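Local coordinates for RagB/SusD domain protein (Flavobacterium johnsoniae, PDB 5J90), which binds chitin as a SusD-like protein, probably a surface lipoprotein that captures the polymer for a chitin utilization locus, at residues A[191-205]-A[232-245]. Sequence-based numbering, arbitrary orientation.
Sequences GYKGKYESWVRFANT and QKFGVMLVNDDSFK. With EDO (1,2-ethanediol), chain F.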
loop_
_atom_site.group_PDB
_atom_site.type_symbol
_atom_site.label_atom_id
_atom_site.label_comp_id
_atom_site.label_asym_id
_atom_site.label_seq_id
_atom_site.Cartn_x
_atom_site.Cartn_y
_atom_site.Cartn_z
ATOM N N GLY A 191 14.475 -15.755 30.406
ATOM C CA GLY A 191 13.913 -15.829 31.740
ATOM C C GLY A 191 13.104 -17.088 32.014
ATOM O O GLY A 191 12.604 -17.266 33.125
ATOM N N TYR A 192 12.963 -17.966 31.022
ATOM C CA TYR A 192 12.006 -19.068 31.132
ATOM C C TYR A 192 12.583 -20.365 31.706
ATOM O O TYR A 192 11.827 -21.242 32.110
ATOM C CB TYR A 192 11.336 -19.355 29.787
ATOM C CG TYR A 192 10.601 -18.179 29.181
ATOM C CD1 TYR A 192 10.071 -17.167 29.973
ATOM C CD2 TYR A 192 10.439 -18.086 27.805
ATOM C CE1 TYR A 192 9.395 -16.089 29.404
ATOM C CE2 TYR A 192 9.774 -17.016 27.233
ATOM C CZ TYR A 192 9.260 -16.024 28.031
ATOM O OH TYR A 192 8.604 -14.964 27.437
ATOM N N LYS A 193 13.910 -20.495 31.707
ATOM C CA LYS A 193 14.559 -21.671 32.304
ATOM C C LYS A 193 13.985 -23.003 31.806
ATOM O O LYS A 193 13.779 -23.940 32.583
ATOM C CB LYS A 193 14.512 -21.587 33.835
ATOM C CG LYS A 193 15.233 -20.366 34.393
ATOM C CD LYS A 193 15.130 -20.317 35.913
ATOM C CE LYS A 193 16.207 -19.431 36.529
ATOM N NZ LYS A 193 16.076 -17.996 36.165
ATOM N N GLY A 194 13.740 -23.081 30.502
ATOM C CA GLY A 194 13.292 -24.310 29.881
ATOM C C GLY A 194 11.803 -24.605 29.967
ATOM O O GLY A 194 11.350 -25.598 29.409
ATOM N N LYS A 195 11.039 -23.742 30.636
ATOM C CA LYS A 195 9.609 -24.000 30.841
ATOM C C LYS A 195 8.792 -23.851 29.550
ATOM O O LYS A 195 8.632 -22.739 29.026
ATOM C CB LYS A 195 9.048 -23.068 31.914
ATOM C CG LYS A 195 7.652 -23.439 32.393
ATOM C CD LYS A 195 7.207 -22.540 33.535
ATOM C CE LYS A 195 5.908 -23.045 34.146
ATOM N NZ LYS A 195 5.332 -22.061 35.109
ATOM N N TYR A 196 8.271 -24.964 29.047
ATOM C CA TYR A 196 7.536 -24.950 27.786
ATOM C C TYR A 196 6.332 -24.014 27.830
ATOM O O TYR A 196 6.033 -23.337 26.842
ATOM C CB TYR A 196 7.071 -26.355 27.406
ATOM C CG TYR A 196 8.176 -27.346 27.085
ATOM C CD1 TYR A 196 9.449 -26.928 26.716
ATOM C CD2 TYR A 196 7.931 -28.713 27.152
ATOM C CE1 TYR A 196 10.457 -27.860 26.419
ATOM C CE2 TYR A 196 8.918 -29.640 26.867
ATOM C CZ TYR A 196 10.175 -29.215 26.503
ATOM O OH TYR A 196 11.144 -30.162 26.222
ATOM N N GLU A 197 5.623 -23.989 28.952
ATOM C CA GLU A 197 4.436 -23.151 29.076
ATOM C C GLU A 197 4.765 -21.669 28.863
ATOM O O GLU A 197 3.991 -20.951 28.220
ATOM C CB GLU A 197 3.778 -23.379 30.442
ATOM C CG GLU A 197 2.510 -22.571 30.661
ATOM C CD GLU A 197 1.912 -22.782 32.038
ATOM O OE1 GLU A 197 2.224 -23.815 32.676
ATOM O OE2 GLU A 197 1.144 -21.908 32.485
ATOM N N SER A 198 5.915 -21.217 29.369
ATOM C CA SER A 198 6.320 -19.827 29.190
ATOM C C SER A 198 6.704 -19.542 27.738
ATOM O O SER A 198 6.446 -18.453 27.221
ATOM C CB SER A 198 7.477 -19.484 30.117
ATOM O OG SER A 198 7.050 -19.599 31.465
ATOM N N TRP A 199 7.312 -20.523 27.080
ATOM C CA TRP A 199 7.613 -20.404 25.664
ATOM C C TRP A 199 6.329 -20.325 24.827
ATOM O O TRP A 199 6.260 -19.562 23.860
ATOM C CB TRP A 199 8.527 -21.549 25.222
ATOM C CG TRP A 199 9.976 -21.241 25.486
ATOM C CD1 TRP A 199 10.704 -21.562 26.602
ATOM C CD2 TRP A 199 10.862 -20.527 24.619
ATOM N NE1 TRP A 199 11.993 -21.099 26.470
ATOM C CE2 TRP A 199 12.115 -20.455 25.265
ATOM C CE3 TRP A 199 10.720 -19.942 23.354
ATOM C CZ2 TRP A 199 13.217 -19.825 24.688
ATOM C CZ3 TRP A 199 11.815 -19.317 22.784
ATOM C CH2 TRP A 199 13.047 -19.265 23.452
ATOM N N VAL A 200 5.306 -21.087 25.195
ATOM C CA VAL A 200 4.041 -21.030 24.466
ATOM C C VAL A 200 3.369 -19.678 24.686
ATOM O O VAL A 200 2.862 -19.069 23.738
ATOM C CB VAL A 200 3.089 -22.184 24.858
ATOM C CG1 VAL A 200 1.703 -21.970 24.244
ATOM C CG2 VAL A 200 3.673 -23.524 24.424
ATOM N N ARG A 201 3.405 -19.178 25.917
ATOM C CA ARG A 201 2.808 -17.889 26.231
ATOM C C ARG A 201 3.517 -16.777 25.448
ATOM O O ARG A 201 2.874 -15.828 24.972
ATOM C CB ARG A 201 2.842 -17.653 27.752
ATOM C CG ARG A 201 2.081 -16.432 28.223
ATOM C CD ARG A 201 1.884 -16.452 29.745
ATOM N NE ARG A 201 1.008 -17.538 30.180
ATOM C CZ ARG A 201 1.391 -18.579 30.916
ATOM N NH1 ARG A 201 2.656 -18.706 31.310
ATOM N NH2 ARG A 201 0.500 -19.496 31.271
ATOM N N PHE A 202 4.834 -16.899 25.295
ATOM C CA PHE A 202 5.583 -15.958 24.463
ATOM C C PHE A 202 5.125 -16.081 23.009
ATOM O O PHE A 202 4.814 -15.070 22.372
ATOM C CB PHE A 202 7.100 -16.174 24.590
ATOM C CG PHE A 202 7.909 -15.434 23.551
ATOM C CD1 PHE A 202 7.712 -14.076 23.324
ATOM C CD2 PHE A 202 8.865 -16.097 22.796
ATOM C CE1 PHE A 202 8.449 -13.392 22.357
ATOM C CE2 PHE A 202 9.606 -15.416 21.833
ATOM C CZ PHE A 202 9.399 -14.076 21.622
ATOM N N ALA A 203 5.055 -17.302 22.488
ATOM C CA ALA A 203 4.610 -17.502 21.112
ATOM C C ALA A 203 3.228 -16.890 20.874
ATOM O O ALA A 203 3.002 -16.267 19.833
ATOM C CB ALA A 203 4.606 -18.990 20.748
ATOM N N ASN A 204 2.300 -17.071 21.817
ATOM C CA ASN A 204 0.979 -16.462 21.693
ATOM C C ASN A 204 1.080 -14.939 21.617
ATOM O O ASN A 204 0.375 -14.289 20.828
ATOM C CB ASN A 204 0.087 -16.835 22.885
ATOM C CG ASN A 204 -0.215 -18.323 22.969
ATOM O OD1 ASN A 204 -0.197 -19.044 21.969
ATOM N ND2 ASN A 204 -0.519 -18.786 24.179
ATOM N N THR A 205 1.946 -14.355 22.443
ATOM C CA THR A 205 2.058 -12.905 22.498
ATOM C C THR A 205 2.714 -12.369 21.217
ATOM O O THR A 205 2.325 -11.324 20.696
ATOM C CB THR A 205 2.853 -12.456 23.736
ATOM O OG1 THR A 205 2.329 -13.117 24.895
ATOM C CG2 THR A 205 2.725 -10.950 23.939
ATOM N N GLN A 232 -5.832 -19.130 23.198
ATOM C CA GLN A 232 -5.012 -20.296 23.501
ATOM C C GLN A 232 -5.011 -20.507 25.011
ATOM O O GLN A 232 -5.076 -19.545 25.774
ATOM C CB GLN A 232 -3.584 -20.093 22.964
ATOM C CG GLN A 232 -2.828 -21.378 22.640
ATOM C CD GLN A 232 -2.134 -22.012 23.839
ATOM O OE1 GLN A 232 -1.767 -21.335 24.800
ATOM N NE2 GLN A 232 -1.945 -23.328 23.775
ATOM N N LYS A 233 -4.926 -21.760 25.439
ATOM C CA LYS A 233 -5.129 -22.077 26.856
ATOM C C LYS A 233 -4.187 -21.372 27.833
ATOM O O LYS A 233 -4.537 -21.196 29.002
ATOM C CB LYS A 233 -5.142 -23.591 27.104
ATOM C CG LYS A 233 -3.806 -24.271 26.931
ATOM C CD LYS A 233 -3.934 -25.784 27.072
ATOM C CE LYS A 233 -4.387 -26.191 28.452
ATOM N NZ LYS A 233 -4.473 -27.683 28.554
ATOM N N PHE A 234 -3.006 -20.958 27.370
ATOM C CA PHE A 234 -2.068 -20.248 28.235
ATOM C C PHE A 234 -2.119 -18.728 28.055
ATOM O O PHE A 234 -1.521 -17.973 28.833
ATOM C CB PHE A 234 -0.645 -20.790 28.046
ATOM C CG PHE A 234 -0.540 -22.273 28.273
ATOM C CD1 PHE A 234 -0.917 -22.818 29.491
ATOM C CD2 PHE A 234 -0.104 -23.126 27.274
ATOM C CE1 PHE A 234 -0.837 -24.181 29.711
ATOM C CE2 PHE A 234 -0.024 -24.489 27.490
ATOM C CZ PHE A 234 -0.395 -25.015 28.713
ATOM N N GLY A 235 -2.850 -18.289 27.032
ATOM C CA GLY A 235 -3.008 -16.870 26.747
ATOM C C GLY A 235 -1.713 -16.116 26.502
ATOM O O GLY A 235 -0.684 -16.700 26.147
ATOM N N VAL A 236 -1.777 -14.804 26.686
ATOM C CA VAL A 236 -0.613 -13.954 26.446
ATOM C C VAL A 236 0.026 -13.508 27.769
ATOM O O VAL A 236 -0.476 -13.823 28.861
ATOM C CB VAL A 236 -0.949 -12.759 25.519
ATOM C CG1 VAL A 236 -1.430 -13.266 24.152
ATOM C CG2 VAL A 236 -1.978 -11.816 26.157
ATOM N N MET A 237 1.157 -12.815 27.686
ATOM C CA MET A 237 1.854 -12.365 28.894
ATOM C C MET A 237 0.928 -11.599 29.830
ATOM O O MET A 237 0.132 -10.767 29.382
ATOM C CB MET A 237 3.024 -11.459 28.522
ATOM C CG MET A 237 4.085 -12.122 27.674
ATOM S SD MET A 237 5.355 -10.923 27.247
ATOM C CE MET A 237 6.373 -11.946 26.189
ATOM N N LEU A 238 1.057 -11.866 31.135
ATOM C CA LEU A 238 0.255 -11.185 32.154
ATOM C C LEU A 238 1.096 -10.508 33.227
ATOM O O LEU A 238 0.723 -9.466 33.747
ATOM C CB LEU A 238 -0.704 -12.160 32.839
ATOM C CG LEU A 238 -1.879 -12.677 32.021
ATOM C CD1 LEU A 238 -2.745 -13.541 32.921
ATOM C CD2 LEU A 238 -2.676 -11.514 31.465
ATOM N N VAL A 239 2.224 -11.118 33.575
ATOM C CA VAL A 239 3.076 -10.583 34.629
ATOM C C VAL A 239 4.478 -10.421 34.081
ATOM O O VAL A 239 4.824 -11.016 33.049
ATOM C CB VAL A 239 3.092 -11.478 35.896
ATOM C CG1 VAL A 239 1.692 -11.582 36.496
ATOM C CG2 VAL A 239 3.658 -12.856 35.586
ATOM N N ASN A 240 5.293 -9.626 34.765
ATOM C CA ASN A 240 6.596 -9.278 34.229
ATOM C C ASN A 240 7.549 -10.465 34.067
ATOM O O ASN A 240 8.404 -10.446 33.181
ATOM C CB ASN A 240 7.210 -8.096 34.985
ATOM C CG ASN A 240 6.472 -6.803 34.698
ATOM O OD1 ASN A 240 6.063 -6.563 33.556
ATOM N ND2 ASN A 240 6.274 -5.974 35.714
ATOM N N ASP A 241 7.378 -11.511 34.873
ATOM C CA ASP A 241 8.168 -12.728 34.704
ATOM C C ASP A 241 7.854 -13.447 33.388
ATOM O O ASP A 241 8.595 -14.336 32.965
ATOM C CB ASP A 241 7.964 -13.693 35.881
ATOM C CG ASP A 241 8.689 -13.251 37.143
ATOM O OD1 ASP A 241 9.532 -12.335 37.068
ATOM O OD2 ASP A 241 8.417 -13.837 38.211
ATOM N N ASP A 242 6.749 -13.065 32.747
ATOM C CA ASP A 242 6.382 -13.639 31.448
ATOM C C ASP A 242 7.146 -13.007 30.283
ATOM O O ASP A 242 7.091 -13.521 29.154
ATOM C CB ASP A 242 4.878 -13.479 31.173
ATOM C CG ASP A 242 3.999 -14.225 32.161
ATOM O OD1 ASP A 242 4.446 -15.236 32.752
ATOM O OD2 ASP A 242 2.832 -13.794 32.302
ATOM N N SER A 243 7.830 -11.895 30.540
ATOM C CA SER A 243 8.508 -11.143 29.483
ATOM C C SER A 243 9.570 -11.975 28.775
ATOM O O SER A 243 10.194 -12.853 29.373
ATOM C CB SER A 243 9.161 -9.881 30.051
ATOM O OG SER A 243 8.202 -9.017 30.641
ATOM N N PHE A 244 9.783 -11.689 27.493
ATOM C CA PHE A 244 10.829 -12.353 26.725
ATOM C C PHE A 244 12.098 -11.519 26.777
ATOM O O PHE A 244 12.111 -10.344 26.391
ATOM C CB PHE A 244 10.405 -12.582 25.268
ATOM C CG PHE A 244 11.363 -13.446 24.510
ATOM C CD1 PHE A 244 11.468 -14.795 24.796
ATOM C CD2 PHE A 244 12.183 -12.906 23.531
ATOM C CE1 PHE A 244 12.368 -15.600 24.114
ATOM C CE2 PHE A 244 13.088 -13.711 22.850
ATOM C CZ PHE A 244 13.173 -15.055 23.146
ATOM N N LYS A 245 13.165 -12.130 27.280
ATOM C CA LYS A 245 14.448 -11.448 27.425
ATOM C C LYS A 245 15.578 -12.439 27.198
ATOM O O LYS A 245 15.424 -13.647 27.421
ATOM C CB LYS A 245 14.580 -10.819 28.817
ATOM C CG LYS A 245 14.552 -11.828 29.967
ATOM C CD LYS A 245 14.609 -11.119 31.316
ATOM C CE LYS A 245 14.499 -12.094 32.467
ATOM N NZ LYS A 245 14.440 -11.347 33.767
HETATM C C1 EDO F . -5.259 -13.429 29.468
HETATM O O1 EDO F . -4.888 -14.656 30.109
HETATM C C2 EDO F . -4.362 -13.186 28.261
HETATM O O2 EDO F . -4.636 -14.146 27.240
HETATM O O HOH W 1 12.269 -14.656 28.832
HETATM O O HOH W 2 5.741 -16.074 28.686
HETATM O O HOH W 3 5.187 -17.281 31.100
HETATM O O HOH W 4 -2.356 -19.398 31.876
#
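R201 of helix 196-213 lies along the backbone of G235 and V236 in the returning chain 232-245, which leaves helix 219-231 and runs back across the first turns of 196-213 in this largely helical SusD-type fold, whose family belongs to the TPR clan. Its CB lies 4.0 Å from G235 O, and CG rests against that carbonyl and the backbone of V236. CD passes between V236 O and D242 OD2. A bend at chi3 (-66°) then turns the head toward F234, where NE donates to F234 O at 2.9 Å, with an N-H...O angle of 155°. NH2 bridges to E197 OE2 in the guanidinium plane, using that oxygen's anti lone pair, while NH1 reaches D242 OD1 through a water. Arginine suits the place because three nitrogens serve three directions; an alanine here would probably leave F234 O without its donor and E197 without its charge partner. With CG anti to the backbone N, E197 sets CG over one face of the F234 ring, a CH-pi contact 3.8 Å from the centroid, and V200 CG1 meets the ring's edge.

One turn beyond R201, N204 spends both amide hydrogens on this chain: ND2 donates to Q232 OE1 and to G235 O. Q232 OE1 also takes F234 N, from the opposite face of its plane, which ties the type I turn 232-235 to the helix.

Farther along, F244 begins strand 244-247 and stacks on F202, offset and nearly parallel, with ring centroids 3.9 Å apart. Its edge faces W199. Flat aromatic rings suit this buried corner, the indole N-H being taken by D188. Y192 fits beside them because its ring packs on F244 through CE2 while its hydroxyl donates to D242 O, 2.7 Å from OH and above the carbonyl plane.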